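Local atomic coordinates of hypothetical protein (Mus musculus, PDB entry 1VKB), a protein that probably acts as a gamma-glutamylamine cyclotransferase, an enzyme of the AIG2-like family that would release 5-oxoproline from gamma-glutamyl amines. Residues A41-F52 against G70-E81; Y19-N28 against Y145-Y155. One frame throughout, in Å; residues are numbered along the deposited sequence.

Contact 1. Residues A41-F52 against G70-E81; sequences AFRGRGCTVESF and GKGHCVTGEIYE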
loop_
_atom_site.group_PDB
_atom_site.type_symbol
_atom_site.label_atom_id
_atom_site.label_comp_id
_atom_site.label_asym_id
_atom_site.label_seq_id
_atom_site.Cartn_x
_atom_site.Cartn_y
_atom_site.Cartn_z
ATOM N N ALA A 41 -8.892 8.999 7.529
ATOM C CA ALA A 41 -10.276 8.958 7.080
ATOM C C ALA A 41 -10.365 8.325 5.705
ATOM O O ALA A 41 -9.710 8.784 4.757
ATOM C CB ALA A 41 -10.843 10.354 7.031
ATOM N N PHE A 42 -11.189 7.293 5.573
ATOM C CA PHE A 42 -11.448 6.686 4.250
ATOM C C PHE A 42 -12.112 7.645 3.298
ATOM O O PHE A 42 -13.104 8.290 3.647
ATOM C CB PHE A 42 -12.296 5.413 4.423
ATOM C CG PHE A 42 -12.642 4.724 3.142
ATOM C CD1 PHE A 42 -11.737 3.854 2.534
ATOM C CD2 PHE A 42 -13.878 4.935 2.539
ATOM C CE1 PHE A 42 -12.070 3.185 1.369
ATOM C CE2 PHE A 42 -14.203 4.283 1.346
ATOM C CZ PHE A 42 -13.303 3.424 0.760
ATOM N N ARG A 43 -11.568 7.760 2.095
ATOM C CA ARG A 43 -12.136 8.620 1.065
ATOM C C ARG A 43 -12.681 7.898 -0.171
ATOM O O ARG A 43 -13.624 8.381 -0.828
ATOM C CB ARG A 43 -11.085 9.628 0.633
ATOM C CG ARG A 43 -10.743 10.631 1.719
ATOM C CD ARG A 43 -11.898 11.550 2.041
ATOM N NE ARG A 43 -11.497 12.491 3.069
ATOM C CZ ARG A 43 -12.059 12.616 4.243
ATOM N NH1 ARG A 43 -13.125 11.916 4.565
ATOM N NH2 ARG A 43 -11.558 13.487 5.100
ATOM N N GLY A 44 -12.115 6.753 -0.508
ATOM C CA GLY A 44 -12.639 5.997 -1.644
ATOM C C GLY A 44 -11.681 4.957 -2.180
ATOM O O GLY A 44 -10.766 4.513 -1.491
ATOM N N ARG A 45 -11.927 4.537 -3.404
ATOM C CA ARG A 45 -11.158 3.475 -4.056
ATOM C C ARG A 45 -10.513 4.047 -5.287
ATOM O O ARG A 45 -11.090 4.942 -5.949
ATOM C CB ARG A 45 -12.077 2.341 -4.480
ATOM C CG ARG A 45 -12.692 1.540 -3.344
ATOM C CD ARG A 45 -13.571 0.387 -3.828
ATOM N NE ARG A 45 -14.709 0.851 -4.647
ATOM C CZ ARG A 45 -14.820 0.753 -5.986
ATOM N NH1 ARG A 45 -13.858 0.206 -6.727
ATOM N NH2 ARG A 45 -15.913 1.215 -6.593
ATOM N N GLY A 46 -9.348 3.505 -5.638
ATOM C CA GLY A 46 -8.603 3.979 -6.798
ATOM C C GLY A 46 -7.692 2.928 -7.401
ATOM O O GLY A 46 -7.605 1.797 -6.888
ATOM N N CYS A 47 -7.084 3.266 -8.535
ATOM C CA CYS A 47 -6.018 2.436 -9.141
ATOM C C CYS A 47 -4.901 3.359 -9.552
ATOM O O CYS A 47 -5.144 4.508 -9.942
ATOM C CB CYS A 47 -6.594 1.830 -10.469
ATOM S SG CYS A 47 -5.866 0.278 -11.033
ATOM N N THR A 48 -3.675 2.884 -9.487
ATOM C CA THR A 48 -2.562 3.726 -9.883
ATOM C C THR A 48 -2.719 4.069 -11.342
ATOM O O THR A 48 -3.206 3.251 -12.135
ATOM C CB THR A 48 -1.220 3.034 -9.605
ATOM O OG1 THR A 48 -1.147 1.732 -10.232
ATOM C CG2 THR A 48 -1.096 2.806 -8.139
ATOM N N VAL A 49 -2.378 5.286 -11.712
ATOM C CA VAL A 49 -2.406 5.665 -13.133
ATOM C C VAL A 49 -1.302 4.954 -13.897
ATOM O O VAL A 49 -1.541 4.396 -14.968
ATOM C CB VAL A 49 -2.349 7.211 -13.316
ATOM C CG1 VAL A 49 -2.077 7.581 -14.748
ATOM C CG2 VAL A 49 -3.664 7.847 -12.793
ATOM N N GLU A 50 -0.099 4.973 -13.348
ATOM C CA GLU A 50 1.017 4.194 -13.865
ATOM C C GLU A 50 0.896 2.734 -13.432
ATOM O O GLU A 50 0.289 2.430 -12.404
ATOM C CB GLU A 50 2.341 4.786 -13.392
ATOM C CG GLU A 50 3.568 4.046 -13.928
ATOM C CD GLU A 50 3.677 4.010 -15.456
ATOM O OE1 GLU A 50 3.033 3.133 -16.130
ATOM O OE2 GLU A 50 4.468 4.855 -15.971
ATOM N N SER A 51 1.439 1.821 -14.238
ATOM C CA SER A 51 1.459 0.393 -13.833
ATOM C C SER A 51 2.701 0.119 -12.994
ATOM O O SER A 51 3.779 0.672 -13.266
ATOM C CB SER A 51 1.372 -0.521 -15.034
ATOM O OG SER A 51 2.440 -0.287 -15.884
ATOM N N PHE A 52 2.577 -0.769 -12.012
ATOM C CA PHE A 52 3.724 -1.223 -11.212
ATOM C C PHE A 52 3.531 -2.707 -10.938
ATOM O O PHE A 52 2.377 -3.130 -10.817
ATOM C CB PHE A 52 3.734 -0.530 -9.846
ATOM C CG PHE A 52 3.897 0.947 -9.927
ATOM C CD1 PHE A 52 5.155 1.499 -9.983
ATOM C CD2 PHE A 52 2.786 1.778 -10.006
ATOM C CE1 PHE A 52 5.329 2.868 -10.090
ATOM C CE2 PHE A 52 2.947 3.148 -10.100
ATOM C CZ PHE A 52 4.222 3.702 -10.143
ATOM N N GLY A 70 5.603 1.297 -15.245
ATOM C CA GLY A 70 5.355 0.836 -16.603
ATOM C C GLY A 70 5.494 -0.663 -16.746
ATOM O O GLY A 70 5.285 -1.153 -17.817
ATOM N N LYS A 71 5.847 -1.374 -15.673
ATOM C CA LYS A 71 5.809 -2.824 -15.630
ATOM C C LYS A 71 4.596 -3.280 -14.816
ATOM O O LYS A 71 4.106 -2.553 -13.949
ATOM C CB LYS A 71 7.089 -3.375 -15.006
ATOM C CG LYS A 71 8.355 -3.087 -15.833
ATOM C CD LYS A 71 8.198 -3.588 -17.253
ATOM C CE LYS A 71 9.546 -3.725 -17.963
ATOM N NZ LYS A 71 9.398 -4.286 -19.361
ATOM N N GLY A 72 4.120 -4.479 -15.075
ATOM C CA GLY A 72 2.978 -4.993 -14.306
ATOM C C GLY A 72 1.650 -4.327 -14.675
ATOM O O GLY A 72 1.370 -4.154 -15.822
ATOM N N HIS A 73 0.840 -3.947 -13.689
ATOM C CA HIS A 73 -0.534 -3.493 -13.904
ATOM C C HIS A 73 -0.860 -2.266 -13.089
ATOM O O HIS A 73 -0.150 -1.934 -12.153
ATOM C CB HIS A 73 -1.476 -4.610 -13.492
ATOM C CG HIS A 73 -1.106 -5.915 -14.099
ATOM N ND1 HIS A 73 -1.467 -6.262 -15.384
ATOM C CD2 HIS A 73 -0.321 -6.921 -13.639
ATOM C CE1 HIS A 73 -0.954 -7.446 -15.676
ATOM N NE2 HIS A 73 -0.245 -7.863 -14.640
ATOM N N CYS A 74 -1.954 -1.594 -13.418
ATOM C CA CYS A 74 -2.431 -0.562 -12.536
ATOM C C CYS A 74 -2.926 -1.324 -11.313
ATOM O O CYS A 74 -3.549 -2.399 -11.451
ATOM C CB CYS A 74 -3.515 0.298 -13.189
ATOM S SG CYS A 74 -5.225 -0.182 -12.939
ATOM N N VAL A 75 -2.559 -0.853 -10.139
ATOM C CA VAL A 75 -2.827 -1.562 -8.873
ATOM C C VAL A 75 -3.970 -0.858 -8.137
ATOM O O VAL A 75 -3.957 0.362 -8.002
ATOM C CB VAL A 75 -1.569 -1.642 -8.026
ATOM C CG1 VAL A 75 -1.850 -2.124 -6.609
ATOM C CG2 VAL A 75 -0.560 -2.609 -8.688
ATOM N N THR A 76 -4.956 -1.627 -7.676
ATOM C CA THR A 76 -6.130 -1.078 -7.008
ATOM C C THR A 76 -5.850 -0.928 -5.517
ATOM O O THR A 76 -4.998 -1.624 -4.934
ATOM C CB THR A 76 -7.403 -1.988 -7.227
ATOM O OG1 THR A 76 -7.200 -3.275 -6.644
ATOM C CG2 THR A 76 -7.645 -2.274 -8.679
ATOM N N GLY A 77 -6.597 -0.040 -4.881
ATOM C CA GLY A 77 -6.419 0.182 -3.459
ATOM C C GLY A 77 -7.379 1.228 -2.986
ATOM O O GLY A 77 -8.393 1.532 -3.640
ATOM N N GLU A 78 -7.062 1.744 -1.814
ATOM C CA GLU A 78 -7.951 2.639 -1.118
ATOM C C GLU A 78 -7.238 3.953 -0.835
ATOM O O GLU A 78 -6.072 3.993 -0.452
ATOM C CB GLU A 78 -8.434 2.012 0.173
ATOM C CG GLU A 78 -9.326 0.796 -0.072
ATOM C CD GLU A 78 -9.646 0.043 1.175
ATOM O OE1 GLU A 78 -9.017 0.270 2.240
ATOM O OE2 GLU A 78 -10.528 -0.797 1.062
ATOM N N ILE A 79 -7.997 5.021 -0.980
ATOM C CA ILE A 79 -7.531 6.384 -0.660
ATOM C C ILE A 79 -7.993 6.809 0.719
ATOM O O ILE A 79 -9.189 6.733 1.035
ATOM C CB ILE A 79 -8.024 7.361 -1.714
ATOM C CG1 ILE A 79 -7.610 6.896 -3.131
ATOM C CG2 ILE A 79 -7.536 8.759 -1.414
ATOM C CD1 ILE A 79 -8.336 7.635 -4.231
ATOM N N TYR A 80 -7.038 7.280 1.531
ATOM C CA TYR A 80 -7.338 7.857 2.853
ATOM C C TYR A 80 -6.798 9.248 2.936
ATOM O O TYR A 80 -5.799 9.561 2.305
ATOM C CB TYR A 80 -6.683 7.036 3.995
ATOM C CG TYR A 80 -7.341 5.701 4.166
ATOM C CD1 TYR A 80 -7.060 4.671 3.288
ATOM C CD2 TYR A 80 -8.228 5.470 5.199
ATOM C CE1 TYR A 80 -7.674 3.438 3.410
ATOM C CE2 TYR A 80 -8.870 4.240 5.324
ATOM C CZ TYR A 80 -8.572 3.233 4.417
ATOM O OH TYR A 80 -9.196 2.010 4.489
ATOM N N GLU A 81 -7.432 10.080 3.747
ATOM C CA GLU A 81 -6.829 11.346 4.143
ATOM C C GLU A 81 -6.320 11.162 5.569
ATOM O O GLU A 81 -7.108 10.781 6.453
ATOM C CB GLU A 81 -7.832 12.499 4.019
ATOM C CG GLU A 81 -7.158 13.825 4.212
ATOM C CD GLU A 81 -8.051 15.028 3.953
ATOM O OE1 GLU A 81 -9.220 15.009 4.365
ATOM O OE2 GLU A 81 -7.563 16.007 3.358
#
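With chi1 at 179°, F42 swings its ring away from its own amide, and Y80, at -70°, keeps its ring on the amide side; the two then meet as a T-shaped (edge-to-face) stack. The CD1 edge of F42 points at the face of Y80, the planes 75° apart and F42 CD1 3.7 Å from Y80 CZ. E78, on the same side of the sheet, sets CG against the rim of F42, 3.9 Å from CE1. E78 OE1 accepts from Y80 OH at 2.8 Å, met from above the carboxylate plane, and from R24 N. Across the sheet, where A41 and E81 point, the bent chain of R43 brings NH2 to E81 OE1 at 2.9 Å. This salt bridge lies in the guanidinium plane and uses the anti lone pair, while A41 CB covers one guanidinium face. A classic beta bulge sets R43 and G44 opposite the single I79: R43 N donates to I79 O at 2.8 Å, G44 N only weakly. Beyond the paired glycines G46 and G77, T48 OG1 replaces a backbone acceptor, taking V75 N at 2.9 Å while donating to E50 O at 2.7 Å. Next to it runs the C47–C74 disulfide, of uncertain occupancy since each cysteine has two conformers. The bulged end is held by stack and ion pair on opposite faces; the disulfide, where formed, would limit separation near T48.

Contact 2. Residues Y19-N28 against Y145-Y155; sequences YGTLKRGQPN and YDSEGPHGLRY. With FMT (formic acid), chain C; FMT (formic acid), chain D; FMT (formic acid), chain B.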
loop_
_atom_site.group_PDB
_atom_site.type_symbol
_atom_site.label_atom_id
_atom_site.label_comp_id
_atom_site.label_asym_id
_atom_site.label_seq_id
_atom_site.Cartn_x
_atom_site.Cartn_y
_atom_site.Cartn_z
ATOM N N TYR A 19 -2.572 -0.354 -0.708
ATOM C CA TYR A 19 -2.869 -1.458 -1.630
ATOM C C TYR A 19 -2.732 -2.811 -0.953
ATOM O O TYR A 19 -3.133 -3.806 -1.528
ATOM C CB TYR A 19 -1.927 -1.413 -2.842
ATOM C CG TYR A 19 -0.478 -1.461 -2.444
ATOM C CD1 TYR A 19 0.160 -2.673 -2.203
ATOM C CD2 TYR A 19 0.254 -0.284 -2.308
ATOM C CE1 TYR A 19 1.468 -2.698 -1.793
ATOM C CE2 TYR A 19 1.532 -0.302 -1.883
ATOM C CZ TYR A 19 2.152 -1.533 -1.633
ATOM O OH TYR A 19 3.472 -1.588 -1.238
ATOM N N GLY A 20 -2.110 -2.852 0.232
ATOM C CA GLY A 20 -1.756 -4.101 0.837
ATOM C C GLY A 20 -2.483 -4.402 2.116
ATOM O O GLY A 20 -3.730 -4.389 2.211
ATOM N N THR A 21 -1.689 -4.792 3.112
ATOM C CA THR A 21 -2.261 -5.270 4.402
ATOM C C THR A 21 -2.972 -4.162 5.165
ATOM O O THR A 21 -3.679 -4.431 6.139
ATOM C CB THR A 21 -1.203 -5.901 5.321
ATOM O OG1 THR A 21 -0.281 -4.904 5.781
ATOM C CG2 THR A 21 -0.391 -6.916 4.599
ATOM N N LEU A 22 -2.734 -2.918 4.757
ATOM C CA LEU A 22 -3.398 -1.748 5.358
ATOM C C LEU A 22 -4.826 -1.465 4.911
ATOM O O LEU A 22 -5.528 -0.698 5.573
ATOM C CB LEU A 22 -2.544 -0.479 5.213
ATOM C CG LEU A 22 -1.199 -0.517 5.936
ATOM C CD1 LEU A 22 -0.352 0.680 5.502
ATOM C CD2 LEU A 22 -1.343 -0.519 7.418
ATOM N N LYS A 23 -5.267 -2.070 3.814
ATOM C CA LYS A 23 -6.615 -1.907 3.318
ATOM C C LYS A 23 -7.683 -2.425 4.283
ATOM O O LYS A 23 -7.444 -3.359 5.066
ATOM C CB LYS A 23 -6.809 -2.654 2.001
ATOM C CG LYS A 23 -6.037 -2.114 0.788
ATOM C CD LYS A 23 -6.566 -2.738 -0.545
ATOM C CE LYS A 23 -6.410 -4.259 -0.585
ATOM N NZ LYS A 23 -6.898 -4.823 -1.904
ATOM N N ARG A 24 -8.891 -1.869 4.161
ATOM C CA ARG A 24 -10.067 -2.420 4.843
ATOM C C ARG A 24 -10.133 -3.902 4.603
ATOM O O ARG A 24 -9.918 -4.379 3.496
ATOM C CB ARG A 24 -11.354 -1.779 4.348
ATOM C CG ARG A 24 -11.569 -0.377 4.890
ATOM C CD ARG A 24 -12.850 0.248 4.432
ATOM N NE ARG A 24 -13.161 1.425 5.245
ATOM C CZ ARG A 24 -14.264 2.147 5.073
ATOM N NH1 ARG A 24 -15.116 1.834 4.111
ATOM N NH2 ARG A 24 -14.499 3.193 5.835
ATOM N N GLY A 25 -10.366 -4.645 5.666
ATOM C CA GLY A 25 -10.507 -6.069 5.543
ATOM C C GLY A 25 -9.240 -6.850 5.407
ATOM O O GLY A 25 -9.291 -8.091 5.248
ATOM N N GLN A 26 -8.102 -6.169 5.447
ATOM C CA GLN A 26 -6.808 -6.823 5.343
ATOM C C GLN A 26 -6.079 -6.834 6.709
ATOM O O GLN A 26 -6.475 -6.107 7.657
ATOM C CB GLN A 26 -5.993 -6.194 4.210
ATOM C CG GLN A 26 -6.651 -6.423 2.825
ATOM C CD GLN A 26 -6.781 -7.872 2.482
ATOM O OE1 GLN A 26 -5.861 -8.613 2.729
ATOM N NE2 GLN A 26 -7.893 -8.272 1.858
ATOM N N PRO A 27 -5.081 -7.700 6.862
ATOM C CA PRO A 27 -4.633 -8.051 8.230
ATOM C C PRO A 27 -4.097 -6.931 9.133
ATOM O O PRO A 27 -4.166 -7.091 10.367
ATOM C CB PRO A 27 -3.585 -9.155 7.988
ATOM C CG PRO A 27 -3.939 -9.712 6.633
ATOM C CD PRO A 27 -4.436 -8.551 5.848
ATOM N N ASN A 28 -3.575 -5.839 8.561
ATOM C CA ASN A 28 -3.003 -4.743 9.368
ATOM C C ASN A 28 -3.857 -3.506 9.365
ATOM O O ASN A 28 -3.429 -2.448 9.814
ATOM C CB ASN A 28 -1.566 -4.392 8.948
ATOM C CG ASN A 28 -0.553 -5.451 9.350
ATOM O OD1 ASN A 28 -0.601 -5.960 10.487
ATOM N ND2 ASN A 28 0.309 -5.868 8.385
ATOM N N TYR A 145 -4.412 -6.889 -4.022
ATOM C CA TYR A 145 -3.969 -7.746 -2.920
ATOM C C TYR A 145 -5.117 -8.183 -2.002
ATOM O O TYR A 145 -5.897 -7.354 -1.511
ATOM C CB TYR A 145 -2.960 -7.007 -2.058
ATOM C CG TYR A 145 -2.552 -7.786 -0.823
ATOM C CD1 TYR A 145 -1.728 -8.870 -0.913
ATOM C CD2 TYR A 145 -3.033 -7.420 0.451
ATOM C CE1 TYR A 145 -1.363 -9.630 0.271
ATOM C CE2 TYR A 145 -2.667 -8.109 1.579
ATOM C CZ TYR A 145 -1.854 -9.219 1.495
ATOM O OH TYR A 145 -1.510 -9.886 2.639
ATOM N N ASP A 146 -5.145 -9.479 -1.717
ATOM C CA ASP A 146 -5.978 -10.061 -0.678
ATOM C C ASP A 146 -5.177 -11.141 0.002
ATOM O O ASP A 146 -4.841 -12.155 -0.638
ATOM C CB ASP A 146 -7.266 -10.656 -1.316
ATOM C CG ASP A 146 -8.217 -11.267 -0.319
ATOM O OD1 ASP A 146 -8.083 -11.179 0.935
ATOM O OD2 ASP A 146 -9.169 -11.914 -0.756
ATOM N N SER A 147 -4.907 -10.964 1.300
ATOM C CA SER A 147 -4.218 -11.989 2.074
ATOM C C SER A 147 -4.873 -13.370 1.929
ATOM O O SER A 147 -4.171 -14.379 1.904
ATOM C CB SER A 147 -4.170 -11.574 3.546
ATOM O OG SER A 147 -3.479 -12.548 4.296
ATOM N N GLU A 148 -6.207 -13.426 1.799
ATOM C CA GLU A 148 -6.940 -14.706 1.660
ATOM C C GLU A 148 -7.184 -15.154 0.199
ATOM O O GLU A 148 -8.037 -16.025 -0.078
ATOM C CB GLU A 148 -8.289 -14.588 2.422
ATOM C CG GLU A 148 -8.131 -14.331 3.902
ATOM C CD GLU A 148 -7.524 -15.512 4.677
ATOM O OE1 GLU A 148 -7.743 -16.640 4.277
ATOM O OE2 GLU A 148 -6.839 -15.313 5.695
ATOM N N GLY A 149 -6.497 -14.522 -0.745
ATOM C CA GLY A 149 -6.650 -14.815 -2.164
ATOM C C GLY A 149 -6.169 -16.191 -2.600
ATOM O O GLY A 149 -5.525 -16.888 -1.817
ATOM N N PRO A 150 -6.508 -16.580 -3.834
ATOM C CA PRO A 150 -6.184 -17.935 -4.343
ATOM C C PRO A 150 -4.718 -18.252 -4.575
ATOM O O PRO A 150 -4.385 -19.412 -4.753
ATOM C CB PRO A 150 -6.983 -18.049 -5.675
ATOM C CG PRO A 150 -7.393 -16.623 -6.035
ATOM C CD PRO A 150 -7.329 -15.800 -4.783
ATOM N N HIS A 151 -3.836 -17.261 -4.557
ATOM C CA HIS A 151 -2.382 -17.501 -4.485
ATOM C C HIS A 151 -1.938 -18.348 -3.272
ATOM O O HIS A 151 -0.829 -18.926 -3.263
ATOM C CB HIS A 151 -1.630 -16.170 -4.470
ATOM C CG HIS A 151 -2.125 -15.212 -3.431
ATOM N ND1 HIS A 151 -1.902 -15.390 -2.080
ATOM C CD2 HIS A 151 -2.907 -14.109 -3.546
ATOM C CE1 HIS A 151 -2.487 -14.404 -1.415
ATOM N NE2 HIS A 151 -3.118 -13.628 -2.283
ATOM N N GLY A 152 -2.785 -18.408 -2.243
ATOM C CA GLY A 152 -2.523 -19.205 -1.039
ATOM C C GLY A 152 -1.431 -18.750 -0.051
ATOM O O GLY A 152 -1.014 -19.504 0.851
ATOM N N LEU A 153 -0.976 -17.521 -0.200
ATOM C CA LEU A 153 0.072 -16.922 0.621
ATOM C C LEU A 153 -0.496 -15.879 1.595
ATOM O O LEU A 153 -0.596 -14.696 1.298
ATOM C CB LEU A 153 1.103 -16.280 -0.286
ATOM C CG LEU A 153 1.768 -17.262 -1.259
ATOM C CD1 LEU A 153 2.569 -16.470 -2.311
ATOM C CD2 LEU A 153 2.614 -18.263 -0.470
ATOM N N ARG A 154 -0.894 -16.364 2.757
ATOM C CA ARG A 154 -1.522 -15.566 3.765
ATOM C C ARG A 154 -0.435 -14.824 4.542
ATOM O O ARG A 154 0.646 -15.371 4.867
ATOM C CB ARG A 154 -2.332 -16.515 4.652
ATOM C CG ARG A 154 -3.206 -15.879 5.710
ATOM C CD ARG A 154 -3.696 -16.898 6.794
ATOM N NE ARG A 154 -4.771 -16.346 7.584
ATOM C CZ ARG A 154 -4.636 -15.669 8.725
ATOM N NH1 ARG A 154 -3.462 -15.460 9.289
ATOM N NH2 ARG A 154 -5.724 -15.218 9.312
ATOM N N TYR A 155 -0.709 -13.568 4.835
ATOM C CA TYR A 155 0.210 -12.744 5.576
ATOM C C TYR A 155 0.531 -13.342 6.935
ATOM O O TYR A 155 -0.353 -13.858 7.618
ATOM C CB TYR A 155 -0.374 -11.349 5.753
ATOM C CG TYR A 155 0.436 -10.481 6.664
ATOM C CD1 TYR A 155 1.616 -9.875 6.223
ATOM C CD2 TYR A 155 0.032 -10.251 7.986
ATOM C CE1 TYR A 155 2.334 -9.031 7.051
ATOM C CE2 TYR A 155 0.768 -9.413 8.832
ATOM C CZ TYR A 155 1.918 -8.833 8.378
ATOM O OH TYR A 155 2.619 -8.019 9.200
HETATM C C FMT C . 0.063 -0.883 1.939
HETATM O O1 FMT C . -0.275 -0.099 1.026
HETATM O O2 FMT C . -0.648 -1.699 2.583
HETATM C C FMT D . -11.410 2.834 7.955
HETATM O O1 FMT D . -12.209 3.764 7.891
HETATM O O2 FMT D . -11.733 1.698 7.671
HETATM C C FMT B . 3.701 -5.705 7.004
HETATM O O1 FMT B . 4.340 -4.852 6.353
HETATM O O2 FMT B . 4.168 -6.450 7.905
HETATM O O HOH W 1 -4.732 -4.020 -3.642
#
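Q26 uses both ends of one side-chain amide to hold two consecutive residues: OE1 accepts from S147 N at 2.9 Å, and NE2 donates to D146 OD1 at 3.1 Å. The second bond is almost straight (177°) and lies in the amide plane, yet it meets the carboxylate from above. E148 N reaches the same oxygen from the opposite face, closing an Asx turn, so D146 OD1 is clasped between two donors. The bend of Q26 at chi2 (-61°) turns its amide toward D146 and S147, with OE1 3.4 Å from Y145 CE2. K23 NZ donates to Y145 O at 2.7 Å, on a lone pair in the carbonyl plane, and one water joins K23 NZ, Y19 O and Y145 N. At the other end, T21 CG2 sits over the face of the Y155 ring in a CH-pi contact, while P27 CB packs 3.8 Å from Y155 CD2. N28 ND2, bonded to T21 OG1, gives a weak bond to Y155 OH, which donates to O2 of a formate at 2.6 Å. In a second formate, probably like the first from the crystallisation liquor, O1 accepts from Y19 N at 2.9 Å and lies over one face of the Y19 ring, and O2 accepts from L22 N. At the YGTL turn, it may mark the glutamyl pocket of gamma-glutamyl cyclotransferase-like folds, backed by the C-terminal loop.

From the N terminus, strand 14-18 leads into loop 19-28, the first half of contact 2, whose partner 145-155 follows only after 116 further residues near the chain's end. Within that long excursion, contact 1 closes a much shorter one: segment 41-52 is joined to 70-81 by 17 residues that include strands 54-57 and 62-66. The smaller closure therefore lies wholly inside the larger, and the two do not cross. Contact 1 pairs two neighbouring strands of the mixed sheet, 40-48 and 76-82, whereas contact 2 brings the C-terminal loop onto the turn following strand 14-18. They meet at R24, whose N probably hydrogen-bonds E78 OE1 and whose guanidinium makes a cation-pi contact with F42.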